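Local coordinates for protein phosphosugar isomerase (Escherichia coli O6:H1, PDB 5UQI) that probably interconverts arabinose-5-phosphate and its ketose isomer, a step linked to lipopolysaccharide biosynthesis, and binds arabinose-5-phosphate in its sugar isomerase domain, at residues Lys176-Arg180 against Ala181-Leu185. Numbering follows the deposited sequence.
Sequences KKFTR and ADFGL
The ring of Phe-178 lies against the first turn of helix 180-186, one face overlapping the side chain of Asp-182. Its CG sits anti to the backbone N (chi1 -171°), which swings the ring forward, beside its own carbonyl carbon, to the coming helix; CB of Asp-182 stands 3.6 Å from the Phe-178 ring centroid, a CH-pi contact displaced toward the rim. A flat aromatic face can cover this methylene while leaving the carboxylate to cap. At its CE2 and CZ corner the ring also reaches Phe-183, CE2 lying 3.9 Å from CB of Phe-183.

Thr-179 is the N-cap, and with Asp-182 it closes a capping box. OG1 of Thr-179 accepts from N of Asp-182 at 2.8 Å; in return, N of Thr-179 donates to OD2 of Asp-182 at 3.1 Å, nearly straight (167°) but from above the carboxylate plane. A threonine hydroxyl is short enough to fold back onto the helix, and an aspartate three residues on is just long enough to answer. One water bridges the two side chains, 2.6 Å from OG1 of Thr-179, and donates to OD1 of Asp-182. A backbone bond of the opening turn runs from Phe-183 N to Thr-179 O, 2.9 Å.

Lys-177, in a Schellman motif with positive phi, ends helix 156-175, so this helix stop lies two residues before the N-cap. The carboxylate beside the helix N-terminus should interact favourably with the helix dipole, and the reciprocal bonds give the amides of Thr-179 and Asp-182 side-chain acceptors.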
ATOM      1  N   LYS A 176      14.176  -0.611  13.645  1.00 21.90           N
ATOM      2  CA  LYS A 176      13.808  -0.415  15.023  1.00 22.79           C
ATOM      3  C   LYS A 176      14.265  -1.562  15.928  1.00 23.06           C
ATOM      4  O   LYS A 176      13.918  -1.541  17.113  1.00 26.17           O
ATOM      5  CB  LYS A 176      12.291  -0.173  15.144  1.00 24.12           C
ATOM      6  CG  LYS A 176      11.405  -1.399  14.991  1.00 28.20           C
ATOM      7  CD  LYS A 176       9.954  -0.984  14.774  1.00 30.59           C
ATOM      8  CE  LYS A 176       9.389  -0.173  15.945  1.00 38.23           C
ATOM      9  NZ  LYS A 176       8.219   0.632  15.451  1.00 36.85           N
ATOM     10  N   LYS A 177      14.999  -2.543  15.373  1.00 23.19           N
ATOM     11  CA  LYS A 177      15.539  -3.677  16.151  1.00 25.17           C
ATOM     12  C   LYS A 177      14.417  -4.552  16.741  1.00 23.25           C
ATOM     13  O   LYS A 177      14.459  -5.046  17.879  1.00 22.96           O
ATOM     14  CB  LYS A 177      16.472  -3.170  17.307  1.00 28.08           C
ATOM     15  CG  LYS A 177      17.551  -2.190  16.874  1.00 35.61           C
ATOM     16  CD  LYS A 177      18.877  -2.838  16.521  1.00 40.87           C
ATOM     17  CE  LYS A 177      20.024  -1.813  16.459  1.00 42.49           C
ATOM     18  NZ  LYS A 177      20.051  -1.000  15.201  1.00 47.59           N
ATOM     19  N   PHE A 178      13.362  -4.746  15.953  1.00 19.55           N
ATOM     20  CA  PHE A 178      12.339  -5.670  16.342  1.00 20.42           C
ATOM     21  C   PHE A 178      12.896  -7.095  16.453  1.00 22.10           C
ATOM     22  O   PHE A 178      13.635  -7.529  15.596  1.00 23.23           O
ATOM     23  CB  PHE A 178      11.239  -5.590  15.264  1.00 20.36           C
ATOM     24  CG  PHE A 178      10.000  -6.340  15.622  1.00 20.74           C
ATOM     25  CD1 PHE A 178       9.095  -5.779  16.542  1.00 20.67           C
ATOM     26  CD2 PHE A 178       9.729  -7.545  15.017  1.00 19.65           C
ATOM     27  CE1 PHE A 178       7.907  -6.464  16.879  1.00 23.98           C
ATOM     28  CE2 PHE A 178       8.507  -8.238  15.353  1.00 21.47           C
ATOM     29  CZ  PHE A 178       7.652  -7.707  16.275  1.00 21.13           C
ATOM     30  N   THR A 179      12.560  -7.788  17.545  1.00 21.33           N
ATOM     31  CA  THR A 179      13.174  -9.080  17.883  1.00 22.36           C
ATOM     32  C   THR A 179      12.311 -10.308  17.644  1.00 22.26           C
ATOM     33  O   THR A 179      11.047 -10.208  17.550  1.00 20.79           O
ATOM     34  CB  THR A 179      13.516  -9.061  19.388  1.00 21.55           C
ATOM     35  OG1 THR A 179      12.308  -8.997  20.155  1.00 24.16           O
ATOM     36  CG2 THR A 179      14.326  -7.829  19.736  1.00 21.06           C
ATOM     37  N   ARG A 180      12.919 -11.492  17.587  1.00 20.25           N
ATOM     38  CA  ARG A 180      12.179 -12.761  17.651  1.00 19.42           C
ATOM     39  C   ARG A 180      11.237 -12.801  18.871  1.00 19.33           C
ATOM     40  O   ARG A 180      10.165 -13.370  18.767  1.00 20.51           O
ATOM     41  CB  ARG A 180      13.145 -13.968  17.684  1.00 24.94           C
ATOM     42  CG  ARG A 180      12.422 -15.351  17.706  1.00 29.83           C
ATOM     43  CD  ARG A 180      13.297 -16.577  18.070  1.00 36.82           C
ATOM     44  NE  ARG A 180      14.445 -16.760  17.170  1.00 39.82           N
ATOM     45  CZ  ARG A 180      14.384 -17.283  15.927  1.00 43.19           C
ATOM     46  NH1 ARG A 180      13.215 -17.689  15.402  1.00 39.71           N
ATOM     47  NH2 ARG A 180      15.508 -17.418  15.204  1.00 37.78           N
ATOM     48  N   ALA A 181      11.666 -12.278  20.023  1.00 20.07           N
ATOM     49  CA  ALA A 181      10.873 -12.365  21.225  1.00 19.25           C
ATOM     50  C   ALA A 181       9.632 -11.456  21.028  1.00 19.00           C
ATOM     51  O   ALA A 181       8.551 -11.902  21.419  1.00 19.37           O
ATOM     52  CB  ALA A 181      11.692 -11.978  22.460  1.00 20.51           C
ATOM     53  N   ASP A 182       9.811 -10.290  20.409  1.00 19.34           N
ATOM     54  CA  ASP A 182       8.635  -9.410  20.073  1.00 20.36           C
ATOM     55  C   ASP A 182       7.694 -10.132  19.081  1.00 20.39           C
ATOM     56  O   ASP A 182       6.419 -10.103  19.234  1.00 19.31           O
ATOM     57  CB  ASP A 182       9.112  -8.133  19.401  1.00 22.56           C
ATOM     58  CG  ASP A 182       9.947  -7.263  20.280  1.00 24.90           C
ATOM     59  OD1 ASP A 182       9.802  -7.342  21.543  1.00 30.95           O
ATOM     60  OD2 ASP A 182      10.756  -6.457  19.701  1.00 27.62           O
ATOM     61  N   PHE A 183       8.263 -10.753  18.061  1.00 18.74           N
ATOM     62  CA  PHE A 183       7.459 -11.529  17.125  1.00 19.06           C
ATOM     63  C   PHE A 183       6.662 -12.621  17.838  1.00 20.73           C
ATOM     64  O   PHE A 183       5.455 -12.739  17.605  1.00 21.09           O
ATOM     65  CB  PHE A 183       8.331 -12.074  15.980  1.00 21.21           C
ATOM     66  CG  PHE A 183       7.546 -12.650  14.860  1.00 23.09           C
ATOM     67  CD1 PHE A 183       7.144 -13.965  14.901  1.00 24.21           C
ATOM     68  CD2 PHE A 183       7.185 -11.845  13.772  1.00 24.67           C
ATOM     69  CE1 PHE A 183       6.392 -14.492  13.849  1.00 25.02           C
ATOM     70  CE2 PHE A 183       6.452 -12.386  12.720  1.00 25.53           C
ATOM     71  CZ  PHE A 183       6.048 -13.704  12.777  1.00 23.95           C
ATOM     72  N   GLY A 184       7.274 -13.344  18.795  1.00 19.34           N
ATOM     73  CA  GLY A 184       6.564 -14.400  19.516  1.00 19.62           C
ATOM     74  C   GLY A 184       5.405 -13.852  20.350  1.00 18.87           C
ATOM     75  O   GLY A 184       4.423 -14.555  20.548  1.00 19.70           O
ATOM     76  N   LEU A 185       5.598 -12.665  20.898  1.00 18.12           N
ATOM     77  CA  LEU A 185       4.613 -12.001  21.754  1.00 16.75           C
ATOM     78  C   LEU A 185       3.347 -11.767  20.895  1.00 18.68           C
ATOM     79  O   LEU A 185       2.214 -12.010  21.387  1.00 18.39           O
ATOM     80  CB  LEU A 185       5.143 -10.670  22.308  1.00 19.90           C
ATOM     81  CG  LEU A 185       4.142  -9.847  23.151  1.00 20.78           C
ATOM     82  CD1 LEU A 185       3.694 -10.646  24.352  1.00 21.30           C
ATOM     83  CD2 LEU A 185       4.819  -8.543  23.551  1.00 21.74           C
TER
HETATM   84  O   HOH W   1      12.158  -8.239  22.678  1.00 26.59           O